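Local coordinates for protein flavin adenine dinucleotide synthase (Saccharomyces cerevisiae, PDB 2WSI) that transfers the adenylyl group of ATP to flavin mononucleotide, forming the coenzyme flavin adenine dinucleotide and releasing diphosphate, at residues 111-116 / 225-230. Numbering follows the deposited sequence.
Sequences ETFPTL and GGINNS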
ATOM      1  N   GLU A 111     -13.674  -0.051  14.773  1.00 20.15           N
ATOM      2  CA  GLU A 111     -12.835  -1.230  14.979  1.00 26.42           C
ATOM      3  C   GLU A 111     -11.421  -1.091  14.403  1.00 28.24           C
ATOM      4  O   GLU A 111     -10.680  -2.062  14.334  1.00 18.20           O
ATOM      5  CB  GLU A 111     -13.532  -2.465  14.398  1.00 31.38           C
ATOM      6  CG  GLU A 111     -14.856  -2.752  15.103  1.00 35.09           C
ATOM      7  CD  GLU A 111     -14.691  -2.862  16.612  1.00 44.34           C
ATOM      8  OE1 GLU A 111     -13.832  -3.652  17.070  1.00 48.37           O
ATOM      9  OE2 GLU A 111     -15.413  -2.157  17.345  1.00 47.92           O
ATOM     10  N   THR A 112     -11.036   0.116  14.010  1.00 19.47           N
ATOM     11  CA  THR A 112      -9.708   0.327  13.412  1.00 20.00           C
ATOM     12  C   THR A 112      -8.623   0.197  14.481  1.00 14.44           C
ATOM     13  O   THR A 112      -8.744   0.762  15.557  1.00 16.59           O
ATOM     14  CB  THR A 112      -9.657   1.720  12.710  1.00 19.12           C
ATOM     15  OG1 THR A 112     -10.629   1.736  11.661  1.00 20.80           O
ATOM     16  CG2 THR A 112      -8.284   2.021  12.127  1.00 19.32           C
ATOM     17  N   PHE A 113      -7.573  -0.575  14.221  1.00 13.61           N
ATOM     18  CA  PHE A 113      -6.474  -0.681  15.201  1.00 14.26           C
ATOM     19  C   PHE A 113      -5.833   0.672  15.422  1.00 18.01           C
ATOM     20  O   PHE A 113      -5.485   1.324  14.463  1.00 15.03           O
ATOM     21  CB  PHE A 113      -5.353  -1.584  14.702  1.00 13.34           C
ATOM     22  CG  PHE A 113      -5.694  -3.038  14.694  1.00 13.77           C
ATOM     23  CD1 PHE A 113      -5.548  -3.795  15.854  1.00 17.66           C
ATOM     24  CD2 PHE A 113      -6.111  -3.660  13.518  1.00 19.98           C
ATOM     25  CE1 PHE A 113      -5.855  -5.151  15.865  1.00 23.52           C
ATOM     26  CE2 PHE A 113      -6.420  -5.026  13.508  1.00 25.24           C
ATOM     27  CZ  PHE A 113      -6.281  -5.772  14.686  1.00 23.86           C
ATOM     28  N   PRO A 114      -5.608   1.066  16.687  1.00 15.48           N
ATOM     29  CA  PRO A 114      -4.870   2.312  16.977  1.00 18.18           C
ATOM     30  C   PRO A 114      -3.462   2.331  16.374  1.00 19.49           C
ATOM     31  O   PRO A 114      -2.975   3.373  15.977  1.00 14.00           O
ATOM     32  CB  PRO A 114      -4.769   2.335  18.504  1.00 27.82           C
ATOM     33  CG  PRO A 114      -5.752   1.324  19.005  1.00 29.00           C
ATOM     34  CD  PRO A 114      -6.064   0.366  17.903  1.00 20.94           C
ATOM     35  N   THR A 115      -2.807   1.180  16.320  1.00 13.98           N
ATOM     36  CA  THR A 115      -1.480   1.102  15.742  1.00 16.63           C
ATOM     37  C   THR A 115      -1.522   1.550  14.277  1.00 12.58           C
ATOM     38  O   THR A 115      -0.591   2.194  13.792  1.00 12.66           O
ATOM     39  CB  THR A 115      -0.933  -0.348  15.794  1.00 17.40           C
ATOM     40  OG1 THR A 115      -0.768  -0.761  17.167  1.00 18.74           O
ATOM     41  CG2 THR A 115       0.410  -0.426  15.071  1.00 14.92           C
ATOM     42  N   LEU A 116      -2.600   1.173  13.586  1.00 10.69           N
ATOM     43  CA  LEU A 116      -2.771   1.480  12.161  1.00 14.44           C
ATOM     44  C   LEU A 116      -3.154   2.952  12.004  1.00 12.93           C
ATOM     45  O   LEU A 116      -2.632   3.634  11.149  1.00 12.40           O
ATOM     46  CB  LEU A 116      -3.861   0.595  11.533  1.00 15.04           C
ATOM     47  CG  LEU A 116      -4.021   0.841  10.031  1.00 22.48           C
ATOM     48  CD1 LEU A 116      -2.848   0.234   9.280  1.00 14.42           C
ATOM     49  CD2 LEU A 116      -5.342   0.325   9.493  1.00 36.44           C
ATOM     50  N   GLY A 225      -7.395  -6.111   9.069  1.00 25.16           N
ATOM     51  CA  GLY A 225      -8.790  -5.722   9.055  1.00 29.03           C
ATOM     52  C   GLY A 225      -9.016  -4.855  10.278  1.00 31.20           C
ATOM     53  O   GLY A 225      -8.242  -3.928  10.539  1.00 31.91           O
ATOM     54  N   GLY A 226     -10.059  -5.157  11.033  1.00 27.18           N
ATOM     55  CA  GLY A 226     -10.336  -4.441  12.262  1.00 28.43           C
ATOM     56  C   GLY A 226     -10.014  -5.282  13.479  1.00 33.04           C
ATOM     57  O   GLY A 226      -9.647  -6.456  13.372  1.00 31.40           O
ATOM     58  N   ILE A 227     -10.173  -4.679  14.650  1.00 23.09           N
ATOM     59  CA  ILE A 227      -9.767  -5.299  15.900  1.00 30.85           C
ATOM     60  C   ILE A 227     -10.473  -6.643  16.081  1.00 34.03           C
ATOM     61  O   ILE A 227      -9.936  -7.574  16.678  1.00 29.33           O
ATOM     62  CB  ILE A 227     -10.119  -4.384  17.091  1.00 27.86           C
ATOM     63  CG1 ILE A 227      -9.059  -3.296  17.257  1.00 27.08           C
ATOM     64  CG2 ILE A 227     -10.231  -5.191  18.372  1.00 38.69           C
ATOM     65  CD1 ILE A 227      -9.533  -2.092  18.038  1.00 32.05           C
ATOM     66  N   ASN A 228     -11.679  -6.736  15.542  1.00 33.52           N
ATOM     67  CA  ASN A 228     -12.510  -7.899  15.796  1.00 43.65           C
ATOM     68  C   ASN A 228     -12.501  -8.929  14.672  1.00 44.72           C
ATOM     69  O   ASN A 228     -12.969 -10.048  14.873  1.00 57.23           O
ATOM     70  CB  ASN A 228     -13.948  -7.461  16.072  1.00 47.55           C
ATOM     71  CG  ASN A 228     -14.559  -6.700  14.912  1.00 49.35           C
ATOM     72  OD1 ASN A 228     -13.863  -6.007  14.167  1.00 49.55           O
ATOM     73  ND2 ASN A 228     -15.871  -6.818  14.762  1.00 51.42           N
ATOM     74  N   ASN A 229     -11.988  -8.569  13.496  1.00 38.60           N
ATOM     75  CA  ASN A 229     -12.058  -9.472  12.352  1.00 43.38           C
ATOM     76  C   ASN A 229     -10.699  -9.860  11.755  1.00 40.46           C
ATOM     77  O   ASN A 229     -10.641 -10.358  10.619  1.00 37.52           O
ATOM     78  CB  ASN A 229     -12.979  -8.887  11.269  1.00 42.58           C
ATOM     79  CG  ASN A 229     -12.396  -7.659  10.586  1.00 51.38           C
ATOM     80  OD1 ASN A 229     -11.208  -7.609  10.271  1.00 47.74           O
ATOM     81  ND2 ASN A 229     -13.247  -6.672  10.323  1.00 54.20           N
ATOM     82  N   SER A 230      -9.614  -9.638  12.503  1.00 31.38           N
ATOM     83  CA  SER A 230      -8.279  -9.996  12.002  1.00 33.13           C
ATOM     84  C   SER A 230      -7.263 -10.252  13.114  1.00 28.46           C
ATOM     85  O   SER A 230      -7.241  -9.567  14.128  1.00 27.06           O
ATOM     86  CB  SER A 230      -7.753  -8.929  11.036  1.00 33.56           C
ATOM     87  OG  SER A 230      -7.469  -7.719  11.715  1.00 29.53           O
TER
HETATM   88  O   HOH W   1      -7.608  -1.418  11.343  1.00 19.49           O
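Ile227 meets Glu111 and Phe113 through both its backbone and its side chain. Its N-H donates to Glu111 O at 2.7 Å. The bond lies in the carbonyl plane, with a C=O...N angle of 152°. The CA of Ile227 sits over one face of the Phe113 ring, shifted toward the rim, a CH-pi contact 4.1 Å from the ring centroid. Ile227 CB lies beside Glu111 O and OE1. Its CG2 branch approaches OE1 of Glu111. Its CG1 branch is anti to its own carbonyl carbon (chi1 -81°) and packs on Phe113 CD1 at 3.8 Å. The tip, CD1, reaches Thr112 O and, more loosely, CD of Pro114. Helix 274-279 also touches this side chain, through Arg279.

Phe113 is the N-cap residue of helix 114-126. Both segments belong to the PAPS reductase domain of the HUP clan, and the contact joins the start of this helix to the loop after helix 215-218. FAD binds close by, with Thr112 about 6 Å from it (side chain to ligand).

The far end of the Phe113 ring points into the loop. Its CE2 is 3.4 Å from Ser230 OG, which lies at the ring edge, as does Gly225 O. Phe221 meets the same ring with its plane nearly perpendicular. The loop is braced by its own polar groups. Ser230 OG donates to Gly226 O at 3.0 Å, and Asn229 N reaches that oxygen from the opposite face of its plane. Asn229 OD1 accepts from Gly226 N. A water accepts from Phe113 N and donates to Gly225 O. Glu111 CG, anti to its own carbonyl carbon (chi1 -62°), lies 3.5 Å from Asn228 OD1, and the two side chains cross at about a right angle.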